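Local coordinates for protein spondin-1 (Homo sapiens, PDB 2ZOT) that is a secreted extracellular-matrix protein that probably acts in cell adhesion, here represented by its reeler domain, a beta-sandwich, at residues A[21-26]-A[143-148]. Residues are numbered along the deposited sequence; the frame is centred on the assembly and turned at random.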
loop_
_atom_site.group_PDB
_atom_site.type_symbol
_atom_site.label_atom_id
_atom_site.label_comp_id
_atom_site.label_asym_id
_atom_site.label_seq_id
_atom_site.Cartn_x
_atom_site.Cartn_y
_atom_site.Cartn_z
ATOM N N ILE A 21 -14.270 0.613 3.478
ATOM C CA ILE A 21 -15.334 -0.372 3.654
ATOM C C ILE A 21 -15.351 -1.272 2.407
ATOM O O ILE A 21 -16.117 -2.236 2.319
ATOM C CB ILE A 21 -16.712 0.310 3.901
ATOM C CG1 ILE A 21 -16.617 1.358 5.020
ATOM C CG2 ILE A 21 -17.793 -0.722 4.256
ATOM C CD1 ILE A 21 -16.442 2.788 4.538
ATOM N N LEU A 22 -14.485 -0.930 1.451
ATOM C CA LEU A 22 -14.112 -1.779 0.323
ATOM C C LEU A 22 -13.871 -3.210 0.807
ATOM O O LEU A 22 -14.017 -4.177 0.046
ATOM C CB LEU A 22 -12.825 -1.226 -0.291
ATOM C CG LEU A 22 -12.702 -0.974 -1.796
ATOM C CD1 LEU A 22 -13.791 -0.019 -2.319
ATOM C CD2 LEU A 22 -11.312 -0.432 -2.116
ATOM N N ARG A 23 -13.474 -3.317 2.076
ATOM C CA ARG A 23 -13.428 -4.574 2.801
ATOM C C ARG A 23 -14.837 -4.944 3.230
ATOM O O ARG A 23 -15.546 -4.125 3.820
ATOM C CB ARG A 23 -12.571 -4.437 4.056
ATOM C CG ARG A 23 -12.581 -5.698 4.913
ATOM C CD ARG A 23 -13.009 -5.436 6.353
ATOM N NE ARG A 23 -14.427 -5.102 6.480
ATOM C CZ ARG A 23 -15.408 -5.992 6.618
ATOM N NH1 ARG A 23 -16.662 -5.576 6.723
ATOM N NH2 ARG A 23 -15.150 -7.296 6.640
ATOM N N ALA A 24 -15.243 -6.172 2.939
ATOM C CA ALA A 24 -16.484 -6.732 3.487
ATOM C C ALA A 24 -16.272 -8.229 3.638
ATOM O O ALA A 24 -17.111 -8.951 4.185
ATOM C CB ALA A 24 -17.682 -6.422 2.586
ATOM N N GLN A 25 -15.108 -8.659 3.158
ATOM C CA GLN A 25 -14.711 -10.054 3.096
ATOM C C GLN A 25 -13.322 -10.214 3.708
ATOM O O GLN A 25 -12.594 -11.141 3.357
ATOM C CB GLN A 25 -14.651 -10.512 1.631
ATOM C CG GLN A 25 -15.459 -9.673 0.626
ATOM C CD GLN A 25 -15.346 -10.200 -0.796
ATOM O OE1 GLN A 25 -15.824 -11.289 -1.107
ATOM N NE2 GLN A 25 -14.709 -9.425 -1.665
ATOM N N GLY A 26 -12.946 -9.315 4.610
ATOM C CA GLY A 26 -11.585 -9.309 5.139
ATOM C C GLY A 26 -11.358 -10.120 6.403
ATOM O O GLY A 26 -12.234 -10.230 7.252
ATOM N N ILE A 143 -8.878 -12.441 2.055
ATOM C CA ILE A 143 -8.282 -11.093 2.027
ATOM C C ILE A 143 -7.740 -10.718 3.405
ATOM O O ILE A 143 -8.519 -10.586 4.348
ATOM C CB ILE A 143 -9.301 -9.985 1.640
ATOM C CG1 ILE A 143 -9.995 -10.276 0.307
ATOM C CG2 ILE A 143 -8.611 -8.622 1.589
ATOM C CD1 ILE A 143 -11.320 -9.514 0.132
ATOM N N TYR A 144 -6.426 -10.527 3.517
ATOM C CA TYR A 144 -5.814 -10.080 4.777
ATOM C C TYR A 144 -5.565 -8.584 4.786
ATOM O O TYR A 144 -5.232 -7.999 3.754
ATOM C CB TYR A 144 -4.482 -10.774 5.023
ATOM C CG TYR A 144 -4.557 -12.270 5.130
ATOM C CD1 TYR A 144 -3.975 -13.079 4.154
ATOM C CD2 TYR A 144 -5.194 -12.885 6.217
ATOM C CE1 TYR A 144 -4.029 -14.460 4.245
ATOM C CE2 TYR A 144 -5.265 -14.271 6.319
ATOM C CZ TYR A 144 -4.675 -15.052 5.328
ATOM O OH TYR A 144 -4.720 -16.421 5.411
ATOM N N PHE A 145 -5.701 -7.976 5.960
ATOM C CA PHE A 145 -5.471 -6.540 6.149
ATOM C C PHE A 145 -5.110 -6.261 7.615
ATOM O O PHE A 145 -5.227 -7.152 8.464
ATOM C CB PHE A 145 -6.702 -5.730 5.719
ATOM C CG PHE A 145 -7.871 -5.836 6.666
ATOM C CD1 PHE A 145 -8.844 -6.814 6.485
ATOM C CD2 PHE A 145 -8.007 -4.948 7.731
ATOM C CE1 PHE A 145 -9.931 -6.911 7.359
ATOM C CE2 PHE A 145 -9.087 -5.040 8.602
ATOM C CZ PHE A 145 -10.050 -6.021 8.413
ATOM N N GLN A 146 -4.684 -5.032 7.912
ATOM C CA GLN A 146 -4.229 -4.661 9.264
ATOM C C GLN A 146 -4.056 -3.150 9.430
ATOM O O GLN A 146 -4.037 -2.406 8.450
ATOM C CB GLN A 146 -2.903 -5.358 9.600
ATOM C CG GLN A 146 -1.880 -5.330 8.463
ATOM C CD GLN A 146 -0.452 -5.403 8.939
ATOM O OE1 GLN A 146 -0.022 -6.397 9.527
ATOM N NE2 GLN A 146 0.300 -4.347 8.676
ATOM N N ASP A 147 -3.923 -2.699 10.672
ATOM C CA ASP A 147 -3.581 -1.305 10.939
ATOM C C ASP A 147 -2.095 -1.157 11.285
ATOM O O ASP A 147 -1.453 -0.193 10.877
ATOM C CB ASP A 147 -4.480 -0.724 12.033
ATOM C CG ASP A 147 -5.944 -0.650 11.610
ATOM O OD1 ASP A 147 -6.251 -0.017 10.570
ATOM O OD2 ASP A 147 -6.790 -1.224 12.321
ATOM N N GLU A 148 -1.555 -2.123 12.024
ATOM C CA GLU A 148 -0.126 -2.168 12.334
ATOM C C GLU A 148 0.492 -3.496 11.892
ATOM O O GLU A 148 -0.150 -4.542 11.996
ATOM C CB GLU A 148 0.108 -1.954 13.833
ATOM C CG GLU A 148 0.018 -0.497 14.278
ATOM C CD GLU A 148 0.193 -0.324 15.780
ATOM O OE1 GLU A 148 -0.346 -1.154 16.540
ATOM O OE2 GLU A 148 0.862 0.646 16.206
#
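F145 lays one corner of its ring against the aliphatic part of R23, with F145 CE1 3.6 Å from R23 CD. The arginine comes in obliquely, its guanidinium plane turned 53° from the ring, and only methylene groups touch: CG runs anti to the backbone N (chi1 175°) and CD follows to the ring, before the bent chain carries the charged end onward. A long side chain with a greasy stem and a polar head suits this surface position. F145 CE1 also lies 3.6 Å from G26 C, and G26 CA sits at the ring edge, in its plane. The ring edge is so close to the G26 backbone that it probably leaves little room for a side chain here, which suits a glycine. G26 CA lies 3.4 Å from I143 O, a CA-H...O contact, while the T27 hydroxyl is hydrogen-bonded to that oxygen. Here the loop of residues 21-26 enters strand 26-28, which lies at the edge of the larger sheet of the reeler beta-sandwich and runs parallel to strand 143-155; backbone hydrogen bonds link T27 with I143 and F145. Replacing F145 by an alanine would probably open a gap beside G26 and leave the R23 methylenes without their apolar partner. At the other end of the contact, I143 stretches CD1 across the stem of Q25, with I143 CD1 3.8 Å from Q25 CB. Its branched, purely apolar chain fits against these methylenes and the Q25 backbone oxygen, and on the neighbouring strand 131-138 both I143 and F145 touch S136.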